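Local coordinates for protein transmembrane oligosaccharyl transferase (Archaeoglobus fulgidus, PDB 3WAJ) that belongs to the STT3 family of oligosaccharyl transferases, membrane proteins that join an N-terminal transmembrane region of GT-C type to a C-terminal globular part, at residues T742-V745 against L746-A750. Sequence-based numbering, arbitrary orientation.
Sequences TQEV and LYKYA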
loop_
_atom_site.group_PDB
_atom_site.type_symbol
_atom_site.label_atom_id
_atom_site.label_comp_id
_atom_site.label_asym_id
_atom_site.label_seq_id
_atom_site.Cartn_x
_atom_site.Cartn_y
_atom_site.Cartn_z
ATOM N N THR A 742 9.249 -19.640 13.577
ATOM C CA THR A 742 9.900 -20.918 13.329
ATOM C C THR A 742 10.933 -20.783 12.201
ATOM O O THR A 742 12.032 -21.366 12.258
ATOM C CB THR A 742 8.872 -21.997 13.015
ATOM O OG1 THR A 742 8.049 -22.192 14.170
ATOM C CG2 THR A 742 9.550 -23.300 12.637
ATOM N N GLN A 743 10.607 -19.996 11.188
ATOM C CA GLN A 743 11.564 -19.797 10.098
ATOM C C GLN A 743 12.858 -19.214 10.614
ATOM O O GLN A 743 13.938 -19.621 10.191
ATOM C CB GLN A 743 10.974 -18.904 9.016
ATOM C CG GLN A 743 9.747 -19.477 8.366
ATOM C CD GLN A 743 9.331 -18.657 7.180
ATOM O OE1 GLN A 743 10.122 -17.870 6.670
ATOM N NE2 GLN A 743 8.086 -18.819 6.735
ATOM N N GLU A 744 12.747 -18.251 11.523
ATOM C CA GLU A 744 13.935 -17.621 12.102
ATOM C C GLU A 744 14.749 -18.653 12.911
ATOM O O GLU A 744 15.984 -18.711 12.810
ATOM C CB GLU A 744 13.526 -16.440 12.989
ATOM C CG GLU A 744 14.603 -16.008 13.978
ATOM C CD GLU A 744 14.157 -14.836 14.855
ATOM O OE1 GLU A 744 14.433 -14.850 16.079
ATOM O OE2 GLU A 744 13.535 -13.891 14.312
ATOM N N VAL A 745 14.045 -19.468 13.702
ATOM C CA VAL A 745 14.688 -20.551 14.447
ATOM C C VAL A 745 15.443 -21.456 13.482
ATOM O O VAL A 745 16.602 -21.777 13.707
ATOM C CB VAL A 745 13.681 -21.373 15.303
ATOM C CG1 VAL A 745 14.333 -22.624 15.821
ATOM C CG2 VAL A 745 13.175 -20.537 16.486
ATOM N N LEU A 746 14.797 -21.839 12.386
ATOM C CA LEU A 746 15.463 -22.685 11.405
ATOM C C LEU A 746 16.652 -21.985 10.707
ATOM O O LEU A 746 17.694 -22.606 10.464
ATOM C CB LEU A 746 14.450 -23.238 10.402
ATOM C CG LEU A 746 13.402 -24.171 11.023
ATOM C CD1 LEU A 746 12.423 -24.709 9.966
ATOM C CD2 LEU A 746 14.088 -25.314 11.761
ATOM N N TYR A 747 16.500 -20.704 10.389
ATOM C CA TYR A 747 17.588 -19.922 9.810
ATOM C C TYR A 747 18.810 -19.987 10.712
ATOM O O TYR A 747 19.933 -20.180 10.237
ATOM C CB TYR A 747 17.181 -18.453 9.708
ATOM C CG TYR A 747 16.352 -18.092 8.514
ATOM C CD1 TYR A 747 15.715 -19.061 7.762
ATOM C CD2 TYR A 747 16.230 -16.771 8.121
ATOM C CE1 TYR A 747 14.962 -18.718 6.647
ATOM C CE2 TYR A 747 15.486 -16.415 7.003
ATOM C CZ TYR A 747 14.852 -17.391 6.273
ATOM O OH TYR A 747 14.092 -17.034 5.174
ATOM N N LYS A 748 18.580 -19.801 12.015
ATOM C CA LYS A 748 19.652 -19.823 13.009
ATOM C C LYS A 748 20.273 -21.197 13.112
ATOM O O LYS A 748 21.498 -21.335 13.203
ATOM C CB LYS A 748 19.123 -19.402 14.388
ATOM C CG LYS A 748 18.713 -17.965 14.447
ATOM C CD LYS A 748 18.183 -17.569 15.821
ATOM C CE LYS A 748 17.983 -16.054 15.852
ATOM N NZ LYS A 748 17.130 -15.584 16.964
ATOM N N TYR A 749 19.419 -22.214 13.118
ATOM C CA TYR A 749 19.880 -23.610 13.114
ATOM C C TYR A 749 20.774 -23.885 11.903
ATOM O O TYR A 749 21.893 -24.367 12.062
ATOM C CB TYR A 749 18.683 -24.561 13.132
ATOM C CG TYR A 749 19.047 -26.024 12.963
ATOM C CD1 TYR A 749 19.782 -26.705 13.939
ATOM C CD2 TYR A 749 18.615 -26.737 11.846
ATOM C CE1 TYR A 749 20.103 -28.048 13.783
ATOM C CE2 TYR A 749 18.922 -28.075 11.676
ATOM C CZ TYR A 749 19.667 -28.732 12.643
ATOM O OH TYR A 749 19.950 -30.068 12.459
ATOM N N ALA A 750 20.282 -23.548 10.706
ATOM C CA ALA A 750 21.052 -23.672 9.467
ATOM C C ALA A 750 22.430 -23.021 9.566
ATOM O O ALA A 750 23.440 -23.615 9.171
ATOM C CB ALA A 750 20.288 -23.072 8.316
#
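E744 and K748, one turn apart on the same helix, form a buried i to i+4 salt bridge, with K748 NZ 2.9 Å from E744 OE1. The two chains run side by side and point the same way. The amine meets OE1 from above the carboxylate plane, 39° out of it. In E744, CG lies anti to the backbone N (chi1 161°), which swings the acid along the helix to where the extended lysine ends. Both charges have further partners: S768 OG hydrogen-bonds OE1, and NZ reaches A766 O. E744 OE2 lies close to the acid of E615, and the lysine's positive charge probably offsets part of the repulsion between them. A long, flexible amine suits this place because it can span a turn and still serve a second acceptor.

Beneath the pair run four i to i+4 backbone bonds, in which L746, Y747, K748 and Y749 give their N-H groups to the carbonyls of T742, Q743, E744 and V745; L746 N to T742 O measures 2.8 Å. The Y747 ring lies obliquely beside the preceding turn, its CD1 3.1 Å from Q743 O, and its broad, flat shape lets it also meet the ring of Y674.

T742 suits a mixed setting: its methyl CG2 lies alongside L746 CD1, at 4.2 Å, while its hydroxyl hydrogen-bonds E727 and W705. On this flank T742 and the apolar V745 and L746 pack against helix 717-732; E744, Y747 and K748 touch helix 678-684. The arrangement is a regular alpha-helix with an i to i+4 Glu-Lys bridge, here within helix 740-755, packed among other helices in the C-terminal globular part.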